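Local coordinates for L-arabinose ABC transporter, periplasmic L-arabinose-binding protein (Burkholderia thailandensis, PDB 4KZK), which binds beta-D-galactose and probably L-arabinose in the periplasm, and probably delivers sugar to an ABC transporter for uptake, at residues R228-R231 / H232-A235; V171-L174 / A175-L179. All coordinates share one frame; numbering follows the deposited sequence.

Contacts 1 and 2 sit on neighbouring parallel strands of one lobe of this periplasmic sugar-binding protein, with their centres about 17 Å apart. Contact 1 lies where the chain enters strand 233-236, away from the sugar; contact 2 lies where the chain leaves strand 170-175, and there the side chain of Tyr176 lies about 8 Å from the bound galactose and about 7 Å from the side chains of Lys44 and Asp124. Between them the strands meet directly: Val234 O and Leu172 N are 2.8 Å apart, a probable hydrogen bond, and Ala235 CB packs on Leu172 CB at 3.9 Å.

Contact 1: R228-R231 / H232-A235; sequences RNFR and HWVA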
loop_
_atom_site.group_PDB
_atom_site.type_symbol
_atom_site.label_atom_id
_atom_site.label_comp_id
_atom_site.label_asym_id
_atom_site.label_seq_id
_atom_site.Cartn_x
_atom_site.Cartn_y
_atom_site.Cartn_z
ATOM N N ARG A 228 3.496 27.600 -6.996
ATOM C CA ARG A 228 3.640 28.466 -5.826
ATOM C C ARG A 228 2.399 29.334 -5.568
ATOM O O ARG A 228 2.330 30.036 -4.557
ATOM C CB ARG A 228 4.884 29.354 -5.979
ATOM N N ASN A 229 1.438 29.294 -6.490
ATOM C CA ASN A 229 0.185 30.060 -6.391
ATOM C C ASN A 229 -0.793 29.597 -5.299
ATOM O O ASN A 229 -1.614 30.382 -4.820
ATOM C CB ASN A 229 -0.538 30.042 -7.755
ATOM C CG ASN A 229 -0.851 28.627 -8.245
ATOM O OD1 ASN A 229 0.048 27.872 -8.637
ATOM N ND2 ASN A 229 -2.134 28.258 -8.220
ATOM N N PHE A 230 -0.722 28.326 -4.914
ATOM C CA PHE A 230 -1.654 27.775 -3.927
ATOM C C PHE A 230 -1.228 28.102 -2.509
ATOM O O PHE A 230 -0.053 27.999 -2.170
ATOM C CB PHE A 230 -1.767 26.256 -4.078
ATOM C CG PHE A 230 -2.392 25.825 -5.376
ATOM C CD1 PHE A 230 -3.715 26.130 -5.659
ATOM C CD2 PHE A 230 -1.667 25.100 -6.309
ATOM C CE1 PHE A 230 -4.301 25.734 -6.847
ATOM C CE2 PHE A 230 -2.251 24.698 -7.505
ATOM C CZ PHE A 230 -3.569 25.019 -7.775
ATOM N N ARG A 231 -2.188 28.493 -1.676
ATOM C CA ARG A 231 -1.926 28.706 -0.261
ATOM C C ARG A 231 -2.204 27.414 0.509
ATOM O O ARG A 231 -1.436 27.008 1.392
ATOM C CB ARG A 231 -2.810 29.836 0.250
ATOM C CG ARG A 231 -2.637 30.162 1.722
ATOM C CD ARG A 231 -1.356 30.923 2.014
ATOM N NE ARG A 231 -0.944 30.669 3.394
ATOM C CZ ARG A 231 0.195 31.076 3.945
ATOM N NH1 ARG A 231 1.082 31.791 3.253
ATOM N NH2 ARG A 231 0.441 30.761 5.212
ATOM N N HIS A 232 -3.306 26.765 0.152
ATOM C CA HIS A 232 -3.718 25.538 0.786
ATOM C C HIS A 232 -3.493 24.371 -0.144
ATOM O O HIS A 232 -3.764 24.468 -1.360
ATOM C CB HIS A 232 -5.197 25.590 1.134
ATOM C CG HIS A 232 -5.533 26.541 2.235
ATOM N ND1 HIS A 232 -6.753 27.173 2.314
ATOM C CD2 HIS A 232 -4.826 26.941 3.319
ATOM C CE1 HIS A 232 -6.784 27.928 3.399
ATOM N NE2 HIS A 232 -5.630 27.797 4.033
ATOM N N TRP A 233 -3.043 23.262 0.440
ATOM C CA TRP A 233 -2.825 22.015 -0.296
ATOM C C TRP A 233 -3.450 20.812 0.362
ATOM O O TRP A 233 -3.561 20.757 1.577
ATOM C CB TRP A 233 -1.336 21.705 -0.387
ATOM C CG TRP A 233 -0.571 22.518 -1.362
ATOM C CD1 TRP A 233 0.098 23.680 -1.109
ATOM C CD2 TRP A 233 -0.363 22.214 -2.745
ATOM N NE1 TRP A 233 0.692 24.135 -2.269
ATOM C CE2 TRP A 233 0.447 23.239 -3.278
ATOM C CE3 TRP A 233 -0.757 21.161 -3.582
ATOM C CZ2 TRP A 233 0.848 23.252 -4.620
ATOM C CZ3 TRP A 233 -0.355 21.172 -4.905
ATOM C CH2 TRP A 233 0.438 22.214 -5.415
ATOM N N VAL A 234 -3.793 19.828 -0.460
ATOM C CA VAL A 234 -4.070 18.481 0.017
ATOM C C VAL A 234 -3.160 17.536 -0.756
ATOM O O VAL A 234 -2.690 17.868 -1.864
ATOM C CB VAL A 234 -5.563 18.094 -0.132
ATOM C CG1 VAL A 234 -6.478 19.099 0.570
ATOM C CG2 VAL A 234 -5.963 17.978 -1.585
ATOM N N ALA A 235 -2.876 16.378 -0.166
ATOM C CA ALA A 235 -1.958 15.454 -0.801
ATOM C C ALA A 235 -2.280 14.034 -0.427
ATOM O O ALA A 235 -2.799 13.764 0.655
ATOM C CB ALA A 235 -0.512 15.784 -0.434
HETATM O O HOH W 1 2.155 26.593 -2.950
#
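Phe230 meets Trp233 across the short loop that carries the chain from helix 213-226 into strand 233-236, an alpha-to-beta connection of the Rossmann-like lobe found in periplasmic sugar-binding proteins. Their rings form a T-shaped pair: the edge of Phe230 is directed at the face of the indole, the planes are inclined by 72°, and the centroid of the phenyl ring lies 5.1 Å from that of the Trp233 six-membered ring. Closest is Phe230 CD2, 3.5 Å from Trp233 CZ2. The methylene joins in through a CH-pi contact, CB of Phe230 standing 4.1 Å from the centroid of the Trp233 five-membered ring. With CG anti to its own carbonyl carbon (chi1 -66°), Phe230 can present both CB and a ring edge to the same indole. A wide aromatic suits position 233, since the buried indole also meets Phe224 edge-to-face and touches Leu172 and Met260 on the flanking strands.

Among the polar side chains, Asn229 places ND2 over one face of the Phe230 ring. Arg231 lays CG over one face of the His232 ring, while its charged end makes a salt bridge with Asp259; the His232 ring stacks with Trp164.

Tryptophan also brings an N-H, and a water satisfies it. This water lies in the indole plane at the ring edge, accepts from Trp233 NE1 at 2.9 Å, and donates to Phe230 O at 2.7 Å.

Contact 2: V171-L174 / A175-L179; sequences VLRL and AYDQL
Arg173 reaches forward from its strand to grip Asp177, four residues on. From CB the chain first runs extended, CG anti to the backbone N and CD continuing the line, before a bend about CG-CD (chi3 82°) turns the guanidinium. NE is taken by a salt bridge to Asp205 on the adjoining strand 203-207. At CZ the flat group passes Ala175: the methyl CB lies over one face, 3.4 Å from NH1, and alanine suits this place because its small side chain lets the guanidinium lie close.

The setting is the C-terminal end of a parallel strand in a Rossmann-like lobe, where the chain leaves strand 170-175 and makes a type I beta turn, Tyr176 to Leu179, into helix 180-195.

At the tip, both terminal nitrogens meet the carboxylate end-on, its plane only 24° from that of the guanidinium. NH2 donates to the syn lone pair of Asp177 OD1 at 2.9 Å, almost straight at 175°, and also bonds Thr186 OG1. The second bond, NH1 to Asp177 OD2, is 3.0 Å long and more bent, with OD2 tilted out of the guanidinium plane.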
loop_
_atom_site.group_PDB
_atom_site.type_symbol
_atom_site.label_atom_id
_atom_site.label_comp_id
_atom_site.label_asym_id
_atom_site.label_seq_id
_atom_site.Cartn_x
_atom_site.Cartn_y
_atom_site.Cartn_z
ATOM N N VAL A 171 -4.301 20.349 -5.295
ATOM C CA VAL A 171 -4.491 18.908 -5.108
ATOM C C VAL A 171 -3.244 18.191 -5.627
ATOM O O VAL A 171 -3.031 18.087 -6.836
ATOM C CB VAL A 171 -5.770 18.426 -5.824
ATOM C CG1 VAL A 171 -5.975 16.933 -5.657
ATOM C CG2 VAL A 171 -6.959 19.191 -5.280
ATOM N N LEU A 172 -2.410 17.747 -4.691
ATOM C CA LEU A 172 -1.160 17.068 -5.045
ATOM C C LEU A 172 -1.386 15.559 -5.158
ATOM O O LEU A 172 -1.542 14.867 -4.151
ATOM C CB LEU A 172 -0.068 17.365 -4.017
ATOM C CG LEU A 172 1.319 16.851 -4.412
ATOM C CD1 LEU A 172 1.783 17.550 -5.682
ATOM C CD2 LEU A 172 2.309 17.033 -3.275
ATOM N N ARG A 173 -1.366 15.046 -6.382
ATOM C CA ARG A 173 -1.541 13.623 -6.631
ATOM C C ARG A 173 -0.187 12.962 -6.864
ATOM O O ARG A 173 0.394 13.067 -7.951
ATOM C CB ARG A 173 -2.443 13.406 -7.842
ATOM C CG ARG A 173 -2.805 11.954 -8.090
ATOM C CD ARG A 173 -3.611 11.771 -9.357
ATOM N NE ARG A 173 -2.794 11.719 -10.558
ATOM C CZ ARG A 173 -2.232 10.627 -11.080
ATOM N NH1 ARG A 173 -1.547 10.729 -12.212
ATOM N NH2 ARG A 173 -2.353 9.439 -10.502
ATOM N N LEU A 174 0.312 12.279 -5.845
ATOM C CA LEU A 174 1.564 11.522 -5.978
ATOM C C LEU A 174 1.274 10.284 -6.786
ATOM O O LEU A 174 0.499 9.429 -6.338
ATOM C CB LEU A 174 2.108 11.105 -4.617
ATOM C CG LEU A 174 2.578 12.221 -3.703
ATOM C CD1 LEU A 174 2.724 11.659 -2.281
ATOM C CD2 LEU A 174 3.864 12.837 -4.199
ATOM N N ALA A 175 1.890 10.167 -7.960
ATOM C CA ALA A 175 1.464 9.164 -8.925
ATOM C C ALA A 175 2.517 8.103 -9.193
ATOM O O ALA A 175 3.705 8.402 -9.388
ATOM C CB ALA A 175 1.098 9.838 -10.228
ATOM N N TYR A 176 2.066 6.860 -9.232
ATOM C CA TYR A 176 2.895 5.751 -9.674
ATOM C C TYR A 176 1.970 4.886 -10.525
ATOM O O TYR A 176 1.642 3.739 -10.177
ATOM C CB TYR A 176 3.493 5.001 -8.497
ATOM C CG TYR A 176 4.594 4.053 -8.877
ATOM C CD1 TYR A 176 5.849 4.522 -9.229
ATOM C CD2 TYR A 176 4.421 2.680 -8.796
ATOM C CE1 TYR A 176 6.881 3.662 -9.535
ATOM C CE2 TYR A 176 5.456 1.807 -9.109
ATOM C CZ TYR A 176 6.688 2.305 -9.480
ATOM O OH TYR A 176 7.733 1.462 -9.797
ATOM N N ASP A 177 1.540 5.490 -11.628
ATOM C CA ASP A 177 0.441 4.962 -12.427
ATOM C C ASP A 177 0.756 3.666 -13.166
ATOM O O ASP A 177 -0.160 3.006 -13.660
ATOM C CB ASP A 177 -0.059 6.009 -13.428
ATOM C CG ASP A 177 -0.873 7.119 -12.770
ATOM O OD1 ASP A 177 -1.188 7.049 -11.569
ATOM O OD2 ASP A 177 -1.236 8.077 -13.467
ATOM N N GLN A 178 2.032 3.288 -13.223
ATOM C CA GLN A 178 2.409 2.018 -13.851
ATOM C C GLN A 178 1.926 0.788 -13.062
ATOM O O GLN A 178 1.880 -0.323 -13.604
ATOM C CB GLN A 178 3.913 1.951 -14.026
ATOM C CG GLN A 178 4.665 1.851 -12.708
ATOM C CD GLN A 178 6.136 2.130 -12.862
ATOM O OE1 GLN A 178 6.570 3.291 -12.998
ATOM N NE2 GLN A 178 6.927 1.076 -12.798
ATOM N N LEU A 179 1.579 0.973 -11.792
ATOM C CA LEU A 179 1.047 -0.124 -10.987
ATOM C C LEU A 179 -0.457 0.058 -10.785
ATOM O O LEU A 179 -0.861 1.016 -10.140
ATOM C CB LEU A 179 1.754 -0.174 -9.649
ATOM C CG LEU A 179 1.310 -1.263 -8.665
ATOM C CD1 LEU A 179 1.676 -2.653 -9.185
ATOM C CD2 LEU A 179 1.885 -1.023 -7.282
HETATM O O HOH W 2 0.344 6.852 -6.413
#